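Local coordinates for protein UspA1 (Moraxella catarrhalis, PDB 3NTN) that serves as a trimeric autotransporter adhesin of the outer membrane and probably mediates attachment to host fibronectin and the receptor CEACAM1, at residues 30-36 with 44-50; 52-58 with 67-72; 108-112 with 123-127; 117-121 with 159-163. Where two conformers were deposited one is given. Residues are numbered along the deposited sequence.

In the fold
The contacts follow the long axis of the trimeric beta-roll head toward its neck. Interactions 1 and 2 come in series, centres 10 Å apart. Interaction 1 joins strands 33-34 and 48-49 of the three-stranded sheet. Interaction 2 joins strands 55-57 and 69-71 of the nine-stranded sheet, which faces the other subunits. Asn47 ND2 to Gly58 O, 2.8 Å, links them. Interaction 3 uses the loops before and after strand 115-117. Interaction 4, its centre 15 Å away, pairs the turn after that strand with loop 159-163; their segments alternate in sequence. Both centres lie 23 to 30 Å from the first pair. The coils stack into the head; later loops touch other subunits and lead toward the neck.

Interaction 1 of 4, residues 30-36 with 44-50; sequences YNNEATG and GRKNQAT
Segments 30-36 and 44-50 run in the same direction, 24° apart end to end. Tyr30 CA lies 4.8 Å from Arg45 CA, and Ala34 CA 4.7 Å from Ala49 CA. The backbone is mostly extended. It breaks at Asn31 and Lys46, both with positive phi and psi, and again at Thr35 and Thr50. Backbone hydrogen bonds run from Tyr30 N to Gly44 O (3.0 Å), Lys46 N to Tyr30 O (3.0 Å), Glu33 N to Asn47 O (2.9 Å) and Ala49 N to Glu33 O (3.0 Å). Ala49 O accepts from Thr35 N (2.9 Å) and Gly36 N (3.1 Å). These are successive coils of the left-handed parallel beta-roll of YadA-like heads. Asn32 and Asn47, both m, form an asparagine ladder. Asn32 ND2 donates to Gly44 O (2.9 Å); Asn32 OD1 accepts from Asn47 N (3.0 Å). Asn47 continues to Gly58 and Asn61. Ala34 and Ala49 share one face, on Ile41; Glu33 and Gln48 share the other. Arg45 CD lies at the Tyr30 ring edge, and Arg45 NE forms a salt bridge to Asp38 of the second subunit.

Interaction 2 of 4, residues 52-58 with 67-72; sequences KGSFAAG and NAVALG
Phe55, Ala57, Val69 and Leu71 project from one face of two parallel strands. Phe55, Val69 and Leu71 are all t at chi1. Phe55 CD2 lies 4.5 Å from Val69 CG1. Leu71 CD1 sits at the Phe55 ring edge, 4.4 Å from CE2, and 3.9 Å from Ala57 CB. This face meets the other subunits: Phe55 packs on Phe55 of the second subunit, and Leu71 on Leu71 of the third. Ala56 and Ala70 point to the opposite face, into the coil, against Ala63. Strands 55-57 and 69-71 run 4.9 Å apart at 5°, with Phe55 opposite Val69, Ala56 opposite Ala70 and Ala57 opposite Leu71. They are neighbouring rungs of the YadA-type beta-roll, whose inner sheets line the trimer axis. The hydrogen-bond ladder is Phe55 N to Ala68 O (3.0 Å), Ala70 N to Phe55 O (3.0 Å), Ala57 N to Ala70 O (3.2 Å) and Gly72 N to Ala57 O (3.0 Å). Gly58 and Gly72 turn the corner with phi above 110°, and a CB on Gly58 would strike Gly72 O. At the polar start, Asn67 N donates to Lys52 O (2.7 Å). Water 2 bridges Gly53 O (2.7 Å) and Asn67 OD1 (2.9 Å). Asn67 ND2 bonds Asn81 OD1.

Interaction 3 of 4, residues 108-112 with 123-127; sequences TNAQN and GKAAT. With SO4 (sulfate ion), chain G.
This contact joins two irregular loops toward the end of the beta-roll, on the way to the neck. Neither segment is helix or strand, and they meet through one direct hydrogen bond and several waters. Ala110 and Gly123 come closest, CA to CA 4.1 Å. Gly123 CA lies 3.9 Å from Ala110 CB, and a side chain on Gly123 would collide with that methyl. The backbone of 123-126 is extended, with phi/psi of -146/140 at Lys124. Gln111 is m at chi1 and t at chi2, so its amide reaches across. Its OE1 accepts from Ala126 N at 2.9 Å, and its CD lies 4.0 Å from Ala125 CB. Three waters bridge the segments. Water 4 links Asn109 N (2.8 Å) to Gly123 O (2.9 Å). Water 5 links Gln111 NE2 (2.8 Å) to Ala126 O (2.6 Å). Water 6 accepts from Gln111 N (2.9 Å) and donates to Lys124 O (2.4 Å) and Gln111 OE1 (3.2 Å). The CA-to-CB bond of Lys124 points away from 108-112, and Lys124 NZ donates to O1 of a sulfate ion at 3.0 Å, probably from the crystallisation liquor. Segment 108-112 lies between strands 99-101 and 115-117. Segment 123-127 follows strand 115-117 and leads toward strand 132-134, while Ala126 packs on Gln163 of the third subunit.

Interaction 4 of 4, residues 117-121 with 159-163; sequences LGHNT and GKERQ
A type II beta turn, Gly118 to Thr121, carries the chain round a corner after strand 115-117 of the beta-roll. Arg162, from the loop before strand 164-165, reaches into it. Gly118 has phi/psi of 92/170, and a side chain there would clash with Arg162 NH1. His119 (-75/135) and Asn120 (65/25) are the central residues of the turn. CA atoms stay far apart, 9.2 Å for Gly118-Arg162 and 7.9 Å for Asn120-Lys160, so the side chains of Arg162 and Lys160 span the gap. Arg162 is m at chi1, then t at chi2 and chi3. Its guanidinium has His119 O near its plane: NH2 donates at 2.8 Å and NH1 at 3.1 Å. NH1 also bonds Val155 O, and NE bonds Asn150 O of the second subunit, so each nitrogen has at least one acceptor. Gly118 CA lies over one guanidinium face, 4.0 Å from NH1. Thr121 OG1 donates to Leu117 O, just before the turn, at 2.5 Å. Lys160 CD touches Asn120 ND2 at 4.0 Å.

Interaction 1 of 4, residues 30-36 with 44-50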
loop_
_atom_site.group_PDB
_atom_site.type_symbol
_atom_site.label_atom_id
_atom_site.label_comp_id
_atom_site.label_asym_id
_atom_site.label_seq_id
_atom_site.Cartn_x
_atom_site.Cartn_y
_atom_site.Cartn_z
ATOM N N TYR B 30 -22.217 19.081 17.797
ATOM C CA TYR B 30 -22.723 18.949 19.144
ATOM C C TYR B 30 -21.706 18.260 20.042
ATOM O O TYR B 30 -21.174 17.209 19.680
ATOM C CB TYR B 30 -24.014 18.142 19.115
ATOM C CG TYR B 30 -24.561 17.827 20.489
ATOM C CD1 TYR B 30 -25.027 18.850 21.338
ATOM C CD2 TYR B 30 -24.649 16.511 20.934
ATOM C CE1 TYR B 30 -25.544 18.546 22.580
ATOM C CE2 TYR B 30 -25.193 16.199 22.150
ATOM C CZ TYR B 30 -25.628 17.215 22.987
ATOM O OH TYR B 30 -26.144 16.895 24.238
ATOM N N ASN B 31 -21.442 18.843 21.200
ATOM C CA ASN B 31 -20.521 18.240 22.139
ATOM C C ASN B 31 -19.081 18.026 21.599
ATOM O O ASN B 31 -18.430 16.982 21.834
ATOM C CB ASN B 31 -21.109 16.923 22.667
ATOM C CG ASN B 31 -20.615 16.587 24.045
ATOM O OD1 ASN B 31 -20.279 17.477 24.829
ATOM N ND2 ASN B 31 -20.592 15.300 24.366
ATOM N N ASN B 32 -18.593 19.028 20.884
ATOM C CA ASN B 32 -17.230 19.023 20.420
ATOM C C ASN B 32 -16.296 19.859 21.328
ATOM O O ASN B 32 -16.577 20.986 21.649
ATOM C CB ASN B 32 -17.200 19.460 18.953
ATOM C CG ASN B 32 -17.953 18.473 18.015
ATOM O OD1 ASN B 32 -17.769 17.258 18.106
ATOM N ND2 ASN B 32 -18.779 19.004 17.103
ATOM N N GLU B 33 -15.175 19.288 21.736
ATOM C CA GLU B 33 -14.226 19.956 22.609
ATOM C C GLU B 33 -12.846 20.072 21.954
ATOM O O GLU B 33 -12.128 19.050 21.816
ATOM C CB GLU B 33 -14.068 19.093 23.844
ATOM C CG GLU B 33 -13.998 19.844 25.123
ATOM C CD GLU B 33 -13.862 18.898 26.320
ATOM O OE1 GLU B 33 -12.996 19.171 27.198
ATOM O OE2 GLU B 33 -14.614 17.881 26.377
ATOM N N ALA B 34 -12.440 21.283 21.590
ATOM C CA ALA B 34 -11.083 21.480 21.034
ATOM C C ALA B 34 -10.151 22.145 22.030
ATOM O O ALA B 34 -10.250 23.322 22.315
ATOM C CB ALA B 34 -11.098 22.240 19.667
ATOM N N THR B 35 -9.227 21.374 22.552
ATOM C CA THR B 35 -8.460 21.811 23.699
ATOM C C THR B 35 -7.018 22.207 23.396
ATOM O O THR B 35 -6.411 22.981 24.151
ATOM C CB THR B 35 -8.565 20.736 24.764
ATOM O OG1 THR B 35 -9.623 21.117 25.656
ATOM C CG2 THR B 35 -7.257 20.536 25.485
ATOM N N GLY B 36 -6.486 21.730 22.274
ATOM C CA GLY B 36 -5.104 22.010 21.953
ATOM C C GLY B 36 -4.902 23.357 21.294
ATOM O O GLY B 36 -5.793 23.903 20.641
ATOM N N GLY B 44 -19.613 17.527 13.444
ATOM C CA GLY B 44 -20.020 16.220 13.904
ATOM C C GLY B 44 -20.303 16.321 15.381
ATOM O O GLY B 44 -20.752 17.356 15.859
ATOM N N ARG B 45 -19.999 15.262 16.116
ATOM C CA ARG B 45 -20.586 15.031 17.436
ATOM C C ARG B 45 -19.599 14.285 18.298
ATOM O O ARG B 45 -19.013 13.315 17.855
ATOM C CB ARG B 45 -21.867 14.190 17.289
ATOM C CG ARG B 45 -22.544 13.811 18.665
ATOM C CD ARG B 45 -24.020 13.346 18.537
ATOM N NE ARG B 45 -24.186 12.144 17.707
ATOM C CZ ARG B 45 -24.134 10.891 18.166
ATOM N NH1 ARG B 45 -23.894 10.665 19.452
ATOM N NH2 ARG B 45 -24.308 9.848 17.341
ATOM N N LYS B 46 -19.446 14.729 19.542
ATOM C CA LYS B 46 -18.649 14.018 20.551
ATOM C C LYS B 46 -17.137 13.918 20.196
ATOM O O LYS B 46 -16.459 12.995 20.621
ATOM C CB LYS B 46 -19.239 12.636 20.748
ATOM C CG LYS B 46 -19.478 12.227 22.132
ATOM C CD LYS B 46 -20.539 11.096 22.091
ATOM C CE LYS B 46 -19.984 9.673 22.229
ATOM N NZ LYS B 46 -20.788 8.681 21.395
ATOM N N ASN B 47 -16.628 14.864 19.413
ATOM C CA ASN B 47 -15.199 14.911 19.063
ATOM C C ASN B 47 -14.345 15.627 20.120
ATOM O O ASN B 47 -14.790 16.584 20.770
ATOM C CB ASN B 47 -14.964 15.586 17.715
ATOM C CG ASN B 47 -15.633 14.852 16.559
ATOM O OD1 ASN B 47 -15.284 13.721 16.262
ATOM N ND2 ASN B 47 -16.593 15.498 15.905
ATOM N N GLN B 48 -13.121 15.131 20.281
ATOM C CA GLN B 48 -12.079 15.828 21.030
ATOM C C GLN B 48 -10.881 16.103 20.137
ATOM O O GLN B 48 -10.654 15.399 19.143
ATOM C CB GLN B 48 -11.637 15.027 22.239
ATOM C CG GLN B 48 -12.760 14.751 23.216
ATOM C CD GLN B 48 -12.321 13.807 24.291
ATOM O OE1 GLN B 48 -11.110 13.596 24.504
ATOM N NE2 GLN B 48 -13.294 13.218 24.992
ATOM N N ALA B 49 -10.181 17.180 20.457
ATOM C CA ALA B 49 -8.924 17.462 19.852
ATOM C C ALA B 49 -8.013 18.141 20.885
ATOM O O ALA B 49 -7.904 19.357 20.968
ATOM C CB ALA B 49 -9.095 18.286 18.567
ATOM N N THR B 50 -7.375 17.318 21.698
ATOM C CA THR B 50 -6.430 17.818 22.677
ATOM C C THR B 50 -5.017 18.095 22.124
ATOM O O THR B 50 -4.229 18.754 22.792
ATOM C CB THR B 50 -6.337 16.908 23.887
ATOM O OG1 THR B 50 -5.721 15.672 23.484
ATOM C CG2 THR B 50 -7.771 16.637 24.522
HETATM O O HOH W 1 -16.475 15.633 23.152
#

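Interaction 2 of 4, residues 52-58 with 67-72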
loop_
_atom_site.group_PDB
_atom_site.type_symbol
_atom_site.label_atom_id
_atom_site.label_comp_id
_atom_site.label_asym_id
_atom_site.label_seq_id
_atom_site.Cartn_x
_atom_site.Cartn_y
_atom_site.Cartn_z
ATOM N N LYS B 52 -1.809 19.734 19.973
ATOM C CA LYS B 52 -1.420 20.902 19.144
ATOM C C LYS B 52 -1.589 20.622 17.626
ATOM O O LYS B 52 -1.101 19.615 17.145
ATOM C CB LYS B 52 -0.027 21.479 19.470
ATOM C CG LYS B 52 0.357 21.393 20.926
ATOM C CD LYS B 52 1.437 22.405 21.286
ATOM C CE LYS B 52 2.229 22.016 22.530
ATOM N NZ LYS B 52 1.568 20.977 23.394
ATOM N N GLY B 53 -2.344 21.486 16.926
ATOM C CA GLY B 53 -2.452 21.476 15.483
ATOM C C GLY B 53 -3.249 20.284 14.967
ATOM O O GLY B 53 -3.140 19.903 13.786
ATOM N N SER B 54 -4.061 19.715 15.847
ATOM C CA SER B 54 -4.829 18.553 15.544
ATOM C C SER B 54 -6.141 18.853 14.784
ATOM O O SER B 54 -6.587 19.984 14.646
ATOM C CB SER B 54 -5.136 17.764 16.832
ATOM O OG SER B 54 -5.960 18.529 17.707
ATOM N N PHE B 55 -6.743 17.815 14.251
ATOM C CA PHE B 55 -7.887 17.983 13.432
ATOM C C PHE B 55 -8.759 16.749 13.579
ATOM O O PHE B 55 -8.273 15.643 13.448
ATOM C CB PHE B 55 -7.482 18.192 11.970
ATOM C CG PHE B 55 -8.657 18.279 11.042
ATOM C CD1 PHE B 55 -9.338 19.474 10.860
ATOM C CD2 PHE B 55 -9.129 17.127 10.392
ATOM C CE1 PHE B 55 -10.517 19.557 9.974
ATOM C CE2 PHE B 55 -10.266 17.178 9.525
ATOM C CZ PHE B 55 -10.961 18.407 9.319
ATOM N N ALA B 56 -10.037 16.942 13.900
ATOM C CA ALA B 56 -11.010 15.836 13.963
ATOM C C ALA B 56 -12.259 16.279 13.240
ATOM O O ALA B 56 -12.583 17.454 13.225
ATOM C CB ALA B 56 -11.348 15.477 15.452
ATOM N N ALA B 57 -12.948 15.343 12.578
ATOM C CA ALA B 57 -14.340 15.581 12.123
ATOM C C ALA B 57 -15.103 14.251 12.119
ATOM O O ALA B 57 -14.512 13.221 11.880
ATOM C CB ALA B 57 -14.317 16.203 10.751
ATOM N N GLY B 58 -16.404 14.275 12.349
ATOM C CA GLY B 58 -17.232 13.090 12.261
ATOM C C GLY B 58 -17.803 12.799 13.638
ATOM O O GLY B 58 -18.152 13.720 14.383
ATOM N N ASN B 67 -0.451 17.164 16.189
ATOM C CA ASN B 67 -0.632 16.969 14.718
ATOM C C ASN B 67 -1.498 15.767 14.311
ATOM O O ASN B 67 -1.566 15.415 13.143
ATOM C CB ASN B 67 0.702 16.973 13.945
ATOM C CG ASN B 67 1.656 18.045 14.445
ATOM O OD1 ASN B 67 1.285 19.231 14.586
ATOM N ND2 ASN B 67 2.898 17.643 14.722
ATOM N N ALA B 68 -2.200 15.189 15.277
ATOM C CA ALA B 68 -3.142 14.090 15.030
ATOM C C ALA B 68 -4.188 14.493 14.022
ATOM O O ALA B 68 -4.678 15.601 14.043
ATOM C CB ALA B 68 -3.818 13.616 16.377
ATOM N N VAL B 69 -4.534 13.559 13.139
ATOM C CA VAL B 69 -5.641 13.723 12.200
ATOM C C VAL B 69 -6.527 12.521 12.467
ATOM O O VAL B 69 -6.062 11.362 12.413
ATOM C CB VAL B 69 -5.155 13.746 10.715
ATOM C CG1 VAL B 69 -6.346 13.692 9.727
ATOM C CG2 VAL B 69 -4.299 14.942 10.463
ATOM N N ALA B 70 -7.794 12.777 12.801
ATOM C CA ALA B 70 -8.721 11.692 13.128
ATOM C C ALA B 70 -10.035 12.043 12.420
ATOM O O ALA B 70 -10.751 12.990 12.799
ATOM C CB ALA B 70 -8.913 11.595 14.630
ATOM N N LEU B 71 -10.352 11.301 11.380
ATOM C CA LEU B 71 -11.405 11.750 10.494
ATOM C C LEU B 71 -12.315 10.568 10.210
ATOM O O LEU B 71 -11.871 9.596 9.619
ATOM C CB LEU B 71 -10.750 12.332 9.230
ATOM C CG LEU B 71 -11.509 12.784 7.979
ATOM C CD1 LEU B 71 -12.663 13.726 8.295
ATOM C CD2 LEU B 71 -10.517 13.442 6.968
ATOM N N GLY B 72 -13.562 10.633 10.686
ATOM C CA GLY B 72 -14.567 9.608 10.409
ATOM C C GLY B 72 -15.323 9.283 11.678
ATOM O O GLY B 72 -15.713 10.184 12.414
HETATM O O HOH W 2 -0.643 20.413 12.775
HETATM O O HOH W 3 -3.597 18.075 11.938
#

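Interaction 3 of 4, residues 108-112 with 123-127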
loop_
_atom_site.group_PDB
_atom_site.type_symbol
_atom_site.label_atom_id
_atom_site.label_comp_id
_atom_site.label_asym_id
_atom_site.label_seq_id
_atom_site.Cartn_x
_atom_site.Cartn_y
_atom_site.Cartn_z
ATOM N N THR B 108 -2.425 -3.300 18.289
ATOM C CA THR B 108 -1.720 -3.978 19.404
ATOM C C THR B 108 -0.234 -4.227 19.105
ATOM O O THR B 108 0.655 -3.914 19.929
ATOM C CB THR B 108 -2.408 -5.309 19.756
ATOM O OG1 THR B 108 -3.703 -5.034 20.313
ATOM C CG2 THR B 108 -1.583 -6.148 20.798
ATOM N N ASN B 109 0.049 -4.773 17.917
ATOM C CA ASN B 109 1.425 -5.145 17.610
ATOM C C ASN B 109 2.131 -4.253 16.622
ATOM O O ASN B 109 3.269 -4.499 16.261
ATOM C CB ASN B 109 1.512 -6.612 17.223
ATOM C CG ASN B 109 1.307 -7.519 18.412
ATOM O OD1 ASN B 109 2.125 -7.547 19.348
ATOM N ND2 ASN B 109 0.210 -8.267 18.391
ATOM N N ALA B 110 1.462 -3.181 16.237
ATOM C CA ALA B 110 1.992 -2.180 15.332
ATOM C C ALA B 110 3.106 -1.405 16.031
ATOM O O ALA B 110 2.899 -0.901 17.131
ATOM C CB ALA B 110 0.901 -1.268 14.963
ATOM N N GLN B 111 4.285 -1.314 15.423
ATOM C CA GLN B 111 5.324 -0.400 15.930
ATOM C C GLN B 111 5.297 0.989 15.264
ATOM O O GLN B 111 4.639 1.218 14.240
ATOM C CB GLN B 111 6.725 -0.995 15.749
ATOM C CG GLN B 111 6.983 -2.359 16.378
ATOM C CD GLN B 111 8.048 -3.128 15.583
ATOM O OE1 GLN B 111 7.957 -3.259 14.343
ATOM N NE2 GLN B 111 9.084 -3.608 16.288
ATOM N N ASN B 112 6.041 1.909 15.850
ATOM C CA ASN B 112 6.262 3.238 15.269
ATOM C C ASN B 112 6.546 3.139 13.762
ATOM O O ASN B 112 7.348 2.325 13.341
ATOM C CB ASN B 112 7.407 3.960 15.988
ATOM C CG ASN B 112 7.135 4.157 17.465
ATOM O OD1 ASN B 112 5.984 4.307 17.891
ATOM N ND2 ASN B 112 8.185 4.178 18.251
ATOM N N GLY B 123 -1.843 -4.531 12.596
ATOM C CA GLY B 123 -0.436 -4.149 12.683
ATOM C C GLY B 123 0.403 -5.375 13.010
ATOM O O GLY B 123 -0.066 -6.337 13.657
ATOM N N LYS B 124 1.662 -5.344 12.572
ATOM C CA LYS B 124 2.600 -6.460 12.809
ATOM C C LYS B 124 3.998 -5.923 13.003
ATOM O O LYS B 124 4.416 -5.003 12.300
ATOM C CB LYS B 124 2.580 -7.406 11.600
ATOM C CG LYS B 124 2.822 -8.873 11.939
ATOM C CD LYS B 124 2.633 -9.705 10.678
ATOM C CE LYS B 124 3.623 -10.843 10.619
ATOM N NZ LYS B 124 2.964 -11.943 9.893
ATOM N N ALA B 125 4.733 -6.513 13.936
ATOM C CA ALA B 125 6.105 -6.128 14.226
ATOM C C ALA B 125 7.032 -6.475 13.038
ATOM O O ALA B 125 6.918 -7.535 12.455
ATOM C CB ALA B 125 6.558 -6.863 15.539
ATOM N N ALA B 126 7.920 -5.575 12.663
ATOM C CA ALA B 126 8.944 -5.878 11.660
ATOM C C ALA B 126 9.850 -7.070 12.042
ATOM O O ALA B 126 10.259 -7.206 13.197
ATOM C CB ALA B 126 9.801 -4.633 11.398
ATOM N N THR B 127 10.155 -7.950 11.091
ATOM C CA THR B 127 11.218 -8.954 11.327
ATOM C C THR B 127 12.424 -8.658 10.446
ATOM O O THR B 127 12.323 -7.914 9.450
ATOM C CB THR B 127 10.732 -10.418 11.151
ATOM O OG1 THR B 127 10.200 -10.617 9.814
ATOM C CG2 THR B 127 9.639 -10.733 12.213
HETATM S S SO4 G . 0.919 -13.042 12.869
HETATM O O1 SO4 G . 0.886 -13.444 11.459
HETATM O O2 SO4 G . -0.426 -13.247 13.425
HETATM O O3 SO4 G . 1.989 -13.745 13.610
HETATM O O4 SO4 G . 1.232 -11.615 13.005
HETATM O O HOH W 4 -1.709 -5.605 15.882
HETATM O O HOH W 5 10.734 -5.612 15.130
HETATM O O HOH W 6 5.102 -2.788 13.011
#

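Interaction 4 of 4, residues 117-121 with 159-163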
loop_
_atom_site.group_PDB
_atom_site.type_symbol
_atom_site.label_atom_id
_atom_site.label_comp_id
_atom_site.label_asym_id
_atom_site.label_seq_id
_atom_site.Cartn_x
_atom_site.Cartn_y
_atom_site.Cartn_z
ATOM N N LEU B 117 -3.706 -0.464 6.094
ATOM C CA LEU B 117 -4.649 -0.134 5.059
ATOM C C LEU B 117 -5.817 -1.090 5.088
ATOM O O LEU B 117 -5.604 -2.272 5.154
ATOM C CB LEU B 117 -3.969 -0.247 3.690
ATOM C CG LEU B 117 -2.741 0.657 3.423
ATOM C CD1 LEU B 117 -2.199 0.313 2.088
ATOM C CD2 LEU B 117 -3.167 2.184 3.468
ATOM N N GLY B 118 -7.057 -0.593 4.997
ATOM C CA GLY B 118 -8.245 -1.477 4.872
ATOM C C GLY B 118 -8.969 -1.909 6.135
ATOM O O GLY B 118 -8.478 -1.726 7.225
ATOM N N HIS B 119 -10.124 -2.527 5.920
ATOM C CA HIS B 119 -11.021 -3.053 6.957
ATOM C C HIS B 119 -10.484 -4.348 7.578
ATOM O O HIS B 119 -10.048 -5.265 6.854
ATOM C CB HIS B 119 -12.421 -3.282 6.328
ATOM C CG HIS B 119 -13.418 -3.914 7.247
ATOM N ND1 HIS B 119 -14.048 -5.107 6.952
ATOM C CD2 HIS B 119 -13.908 -3.515 8.443
ATOM C CE1 HIS B 119 -14.881 -5.416 7.934
ATOM N NE2 HIS B 119 -14.811 -4.465 8.851
ATOM N N ASN B 120 -10.550 -4.429 8.909
ATOM C CA ASN B 120 -10.041 -5.560 9.678
ATOM C C ASN B 120 -8.520 -5.725 9.574
ATOM O O ASN B 120 -7.971 -6.805 9.732
ATOM C CB ASN B 120 -10.689 -6.870 9.234
ATOM C CG ASN B 120 -12.104 -6.974 9.612
ATOM O OD1 ASN B 120 -12.551 -6.351 10.562
ATOM N ND2 ASN B 120 -12.847 -7.800 8.875
ATOM N N THR B 121 -7.817 -4.662 9.283
ATOM C CA THR B 121 -6.379 -4.771 9.105
ATOM C C THR B 121 -5.622 -4.807 10.449
ATOM O O THR B 121 -5.922 -4.026 11.333
ATOM C CB THR B 121 -5.893 -3.682 8.138
ATOM O OG1 THR B 121 -6.340 -4.048 6.819
ATOM C CG2 THR B 121 -4.362 -3.587 8.112
ATOM N N GLY B 159 -5.578 -14.778 8.499
ATOM C CA GLY B 159 -6.797 -15.493 8.207
ATOM C C GLY B 159 -7.623 -14.656 7.259
ATOM O O GLY B 159 -8.501 -15.174 6.592
ATOM N N LYS B 160 -7.315 -13.360 7.171
ATOM C CA LYS B 160 -8.071 -12.459 6.298
ATOM C C LYS B 160 -7.127 -11.618 5.492
ATOM O O LYS B 160 -7.185 -10.368 5.580
ATOM C CB LYS B 160 -8.993 -11.545 7.128
ATOM C CG LYS B 160 -10.374 -12.139 7.394
ATOM C CD LYS B 160 -11.093 -11.426 8.535
ATOM C CE LYS B 160 -12.241 -12.272 9.071
ATOM N NZ LYS B 160 -12.771 -11.752 10.361
ATOM N N GLU B 161 -6.223 -12.281 4.751
ATOM C CA GLU B 161 -5.173 -11.578 3.968
ATOM C C GLU B 161 -5.764 -10.922 2.688
ATOM O O GLU B 161 -6.859 -11.282 2.274
ATOM C CB GLU B 161 -4.011 -12.538 3.598
ATOM C CG GLU B 161 -3.209 -13.072 4.792
ATOM C CD GLU B 161 -3.914 -14.230 5.533
ATOM O OE1 GLU B 161 -3.364 -14.760 6.511
ATOM O OE2 GLU B 161 -5.031 -14.607 5.132
ATOM N N ARG B 162 -5.058 -9.950 2.096
ATOM C CA ARG B 162 -5.539 -9.334 0.866
ATOM C C ARG B 162 -4.484 -9.435 -0.211
ATOM O O ARG B 162 -3.314 -9.025 0.010
ATOM C CB ARG B 162 -5.889 -7.833 1.003
ATOM C CG ARG B 162 -7.143 -7.496 1.714
ATOM C CD ARG B 162 -7.448 -6.004 1.735
ATOM N NE ARG B 162 -8.738 -5.836 2.370
ATOM C CZ ARG B 162 -8.956 -5.593 3.664
ATOM N NH1 ARG B 162 -7.965 -5.436 4.536
ATOM N NH2 ARG B 162 -10.207 -5.514 4.090
ATOM N N GLN B 163 -4.927 -9.880 -1.402
ATOM C CA GLN B 163 -4.086 -9.802 -2.576
ATOM C C GLN B 163 -3.699 -8.358 -2.907
ATOM O O GLN B 163 -4.473 -7.426 -2.698
ATOM C CB GLN B 163 -4.789 -10.461 -3.742
ATOM C CG GLN B 163 -4.987 -11.992 -3.576
ATOM C CD GLN B 163 -5.745 -12.592 -4.737
ATOM O OE1 GLN B 163 -6.816 -12.090 -5.108
ATOM N NE2 GLN B 163 -5.201 -13.672 -5.335
#